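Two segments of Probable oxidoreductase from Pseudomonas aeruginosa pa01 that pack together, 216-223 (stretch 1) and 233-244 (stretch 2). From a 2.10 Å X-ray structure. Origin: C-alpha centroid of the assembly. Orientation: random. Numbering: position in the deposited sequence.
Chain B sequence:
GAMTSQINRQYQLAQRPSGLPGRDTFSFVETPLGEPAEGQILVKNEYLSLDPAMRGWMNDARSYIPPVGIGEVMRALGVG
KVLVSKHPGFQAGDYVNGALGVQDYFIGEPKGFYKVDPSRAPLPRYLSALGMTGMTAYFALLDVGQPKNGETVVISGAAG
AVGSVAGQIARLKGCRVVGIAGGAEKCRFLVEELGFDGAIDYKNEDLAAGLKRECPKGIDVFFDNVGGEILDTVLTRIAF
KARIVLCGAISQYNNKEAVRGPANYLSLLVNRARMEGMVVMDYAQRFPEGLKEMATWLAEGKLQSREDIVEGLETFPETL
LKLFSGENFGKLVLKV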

# COMPACT_ATOMS: atom_id res chain seq x y z
N PRO B 216 14.49 12.80 -12.26
CA PRO B 216 15.84 12.29 -12.09
C PRO B 216 16.17 11.81 -10.67
O PRO B 216 17.02 10.93 -10.51
N LYS B 217 15.52 12.38 -9.67
CA LYS B 217 15.74 12.00 -8.26
C LYS B 217 14.64 11.08 -7.71
O LYS B 217 14.46 10.96 -6.50
N GLY B 218 13.92 10.41 -8.60
CA GLY B 218 12.85 9.51 -8.20
C GLY B 218 11.54 10.22 -7.87
O GLY B 218 11.45 11.45 -7.94
N ILE B 219 10.53 9.44 -7.52
CA ILE B 219 9.17 9.95 -7.26
C ILE B 219 8.81 9.85 -5.76
O ILE B 219 8.77 8.76 -5.21
N ASP B 220 8.59 10.99 -5.13
CA ASP B 220 8.29 11.06 -3.69
C ASP B 220 6.81 10.87 -3.38
O ASP B 220 6.44 10.28 -2.37
N VAL B 221 5.97 11.45 -4.24
CA VAL B 221 4.52 11.30 -4.10
C VAL B 221 3.93 10.95 -5.44
O VAL B 221 4.19 11.64 -6.44
N PHE B 222 3.16 9.88 -5.48
CA PHE B 222 2.37 9.54 -6.65
C PHE B 222 0.89 9.66 -6.31
O PHE B 222 0.35 8.95 -5.46
N PHE B 223 0.25 10.59 -7.01
CA PHE B 223 -1.19 10.82 -6.91
C PHE B 223 -1.83 10.04 -8.03
O PHE B 223 -1.75 10.44 -9.20
N THR B 233 4.16 1.07 -13.69
CA THR B 233 5.40 1.67 -14.19
C THR B 233 5.94 2.72 -13.23
O THR B 233 7.15 2.81 -12.99
N VAL B 234 5.05 3.52 -12.66
CA VAL B 234 5.46 4.53 -11.69
C VAL B 234 6.13 3.90 -10.46
O VAL B 234 7.09 4.44 -9.91
N LEU B 235 5.60 2.75 -10.05
CA LEU B 235 6.16 2.00 -8.90
C LEU B 235 7.64 1.66 -9.06
O LEU B 235 8.37 1.61 -8.07
N THR B 236 8.10 1.46 -10.29
CA THR B 236 9.52 1.18 -10.54
C THR B 236 10.43 2.38 -10.26
O THR B 236 11.65 2.22 -10.15
N ARG B 237 9.84 3.57 -10.13
CA ARG B 237 10.63 4.81 -10.00
C ARG B 237 10.41 5.58 -8.71
O ARG B 237 10.92 6.69 -8.54
N ILE B 238 9.65 4.99 -7.78
CA ILE B 238 9.40 5.67 -6.51
C ILE B 238 10.66 5.74 -5.67
O ILE B 238 11.54 4.87 -5.74
N ALA B 239 10.76 6.81 -4.89
CA ALA B 239 11.88 7.02 -3.99
C ALA B 239 11.66 6.34 -2.64
O ALA B 239 10.56 5.92 -2.31
N PHE B 240 12.74 6.30 -1.87
CA PHE B 240 12.71 5.91 -0.47
C PHE B 240 11.64 6.72 0.28
O PHE B 240 11.60 7.95 0.18
N LYS B 241 10.78 6.02 1.02
CA LYS B 241 9.70 6.63 1.83
C LYS B 241 8.65 7.38 0.99
O LYS B 241 8.01 8.32 1.45
N ALA B 242 8.47 6.93 -0.25
CA ALA B 242 7.46 7.49 -1.13
C ALA B 242 6.07 7.25 -0.57
O ALA B 242 5.83 6.28 0.16
N ARG B 243 5.15 8.13 -0.94
CA ARG B 243 3.73 7.97 -0.63
C ARG B 243 2.95 7.90 -1.91
O ARG B 243 3.05 8.78 -2.77
N ILE B 244 2.17 6.84 -2.04
CA ILE B 244 1.25 6.67 -3.14
C ILE B 244 -0.17 6.81 -2.62
O ILE B 244 -0.59 6.06 -1.73

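Strand segments of the two stretches pair in parallel, and together the stretches bury 620 Å² of surface. Three residues of stretch 1 and stretch 2 carry much of this contact: Phe222, Ile219 and Arg243.

Backbone hydrogen bonds fix the register. Ile219 N donates to Arg237 O at 3.0 Å, and Ala239 N donates to Ile219 O at 2.8 Å. Further along, Arg243 N donates to Asp220 O at 2.9 Å, and Phe222 N donates to Arg243 O at 2.9 Å. The chain turns a corner at Asp220 in stretch 1 and at Phe240 and Lys241 in stretch 2, where a type II turn runs from Ala239 to Ala242. Pairing is found before the corners, at Ile219 and Ile238, and after them, at Val221 and Arg243.

Phe222 has the largest covered area. Its chi1 is t (180°) and chi2 is 45°. Its side chain lies on the same face of the sheet as that of Ile244. Val234, from the helix of stretch 2, points toward stretch 1 with chi1 t and sits over one face of the Phe222 ring. Val234 CG1 is 3.7 Å from the centroid of the Phe222 ring and only 17° off the ring normal, a CH-pi contact. The closest pair is Phe222 CG to Val234 CG1, at 3.5 Å. Ile244, with chi1 m and chi2 t, approaches the same ring obliquely, with its CG2 4.0 Å from Phe222 CD2.

Ile219 is buried. Its CA-to-CB bond points sideways, and the side chain is m, t. Ile219 CD1 lies 3.7 Å from Val234 CG1, so Val234 touches both Ile219 and Phe222. Ile219 CD1 also lies 3.9 Å from Arg237 CB, but the end of the Arg237 side chain leads away. The neighbouring Ile238 points away overall, in rotamer p, t. Although Ile219 and Ile238 pair across the strands, their side chains diverge.

Arg243 leaves the other face of the sheet, the one it shares with Val221. Its chi angles are m, p, p and -149°. The side chain folds back, and its end comes nearer to stretch 1. The guanidinium has Val221 CG2 and Asp220 O over one face; Arg243 NH2 is 3.7 Å from Val221 CG2. Val221 itself has chi1 t. Arg243 NH1 donates to Lys241 O at 3.1 Å, which ties the side chain to the turn. Arg243 NH1 is also 3.3 Å from Asp220 O, but the angle is too poor for a hydrogen bond.

Asp220 points away overall, with chi1 m. Water 1 links it to the turn: the water donates to Asp220 OD1 at 2.9 Å and to Phe240 O at 2.8 Å. Asp220 OD1 also lies 3.7 Å from Ala239 CB. Asp220 OD2 is hydrogen-bonded elsewhere in the structure.

Ala239 points toward stretch 1, beside Gly218. A CB on Gly218 would lie about 3.5 Å from Ala239 CB, a tight fit, and its positive phi of 80° also favours glycine. Ala242 CB rests 3.5 Å from Ile219 O.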

# COMPACT_ATOMS: atom_id res chain seq x y z
CB PRO B 216 16.72 13.49 -12.47
CG PRO B 216 15.88 14.68 -12.15
CD PRO B 216 14.47 14.27 -12.45
CB LYS B 217 15.89 13.24 -7.38
CG LYS B 217 17.19 14.01 -7.67
CD LYS B 217 17.53 15.09 -6.70
CE LYS B 217 19.01 15.45 -6.55
NZ LYS B 217 19.19 16.57 -5.60
CB ILE B 219 8.12 9.21 -8.11
CG1 ILE B 219 8.47 9.32 -9.60
CG2 ILE B 219 6.72 9.76 -7.85
CD1 ILE B 219 7.62 8.41 -10.46
CB ASP B 220 8.72 12.39 -3.11
CG ASP B 220 10.22 12.59 -3.17
OD1 ASP B 220 10.94 11.80 -2.52
OD2 ASP B 220 10.68 13.52 -3.89
CB VAL B 221 3.82 12.56 -3.58
CG1 VAL B 221 2.31 12.35 -3.55
CG2 VAL B 221 4.35 12.94 -2.21
CB PHE B 222 2.70 8.15 -7.19
CG PHE B 222 1.89 7.75 -8.39
CD1 PHE B 222 1.70 8.65 -9.45
CD2 PHE B 222 1.33 6.50 -8.49
CE1 PHE B 222 0.96 8.29 -10.55
CE2 PHE B 222 0.59 6.13 -9.60
CZ PHE B 222 0.40 7.03 -10.63
CB PHE B 223 -1.50 12.33 -7.02
CG PHE B 223 -2.89 12.72 -6.59
CD1 PHE B 223 -4.01 12.30 -7.28
CD2 PHE B 223 -3.08 13.55 -5.50
CE1 PHE B 223 -5.28 12.67 -6.88
CE2 PHE B 223 -4.36 13.93 -5.09
CZ PHE B 223 -5.45 13.47 -5.77
CB THR B 233 5.21 2.31 -15.58
OG1 THR B 233 4.73 1.32 -16.49
CG2 THR B 233 6.52 2.88 -16.11
CB VAL B 234 4.25 5.40 -11.28
CG1 VAL B 234 4.63 6.31 -10.12
CG2 VAL B 234 3.76 6.20 -12.48
CB LEU B 235 5.37 0.71 -8.67
CG LEU B 235 4.08 0.88 -7.85
CD1 LEU B 235 3.13 -0.29 -8.02
CD2 LEU B 235 4.43 1.08 -6.38
CB THR B 236 9.78 0.69 -11.98
OG1 THR B 236 9.56 1.77 -12.91
CG2 THR B 236 8.86 -0.46 -12.31
CB ARG B 237 10.34 5.71 -11.20
CG ARG B 237 10.79 5.07 -12.50
CD ARG B 237 12.29 4.65 -12.49
NE ARG B 237 12.59 4.55 -13.89
CZ ARG B 237 12.94 5.55 -14.67
NH1 ARG B 237 13.16 6.78 -14.19
NH2 ARG B 237 13.11 5.28 -15.96
CB ILE B 238 8.25 5.03 -5.68
CG1 ILE B 238 8.52 3.57 -5.35
CG2 ILE B 238 6.92 5.11 -6.43
CD1 ILE B 238 7.53 2.98 -4.36
CB ALA B 239 12.09 8.51 -3.76
CB PHE B 240 14.10 6.12 0.14
CG PHE B 240 14.18 5.85 1.62
CD1 PHE B 240 13.93 4.58 2.13
CD2 PHE B 240 14.55 6.86 2.50
CE1 PHE B 240 14.02 4.34 3.49
CE2 PHE B 240 14.64 6.63 3.86
CZ PHE B 240 14.38 5.36 4.36
CB LYS B 241 10.26 7.55 2.94
CG LYS B 241 10.92 6.75 4.08
CD LYS B 241 11.40 7.44 5.32
CE LYS B 241 11.32 6.57 6.58
NZ LYS B 241 9.95 6.27 7.09
CB ALA B 242 7.56 6.86 -2.50
CB ARG B 243 3.22 9.12 0.22
CG ARG B 243 3.71 9.09 1.66
CD ARG B 243 5.10 9.69 1.80
NE ARG B 243 5.15 11.11 1.61
CZ ARG B 243 6.18 11.79 1.12
NH1 ARG B 243 7.31 11.23 0.67
NH2 ARG B 243 6.03 13.08 1.07
CB ILE B 244 1.39 5.29 -3.81
CG1 ILE B 244 2.80 5.12 -4.38
CG2 ILE B 244 0.34 5.11 -4.90
CD1 ILE B 244 2.99 3.84 -5.16
O HOH W 1 9.83 10.08 -0.44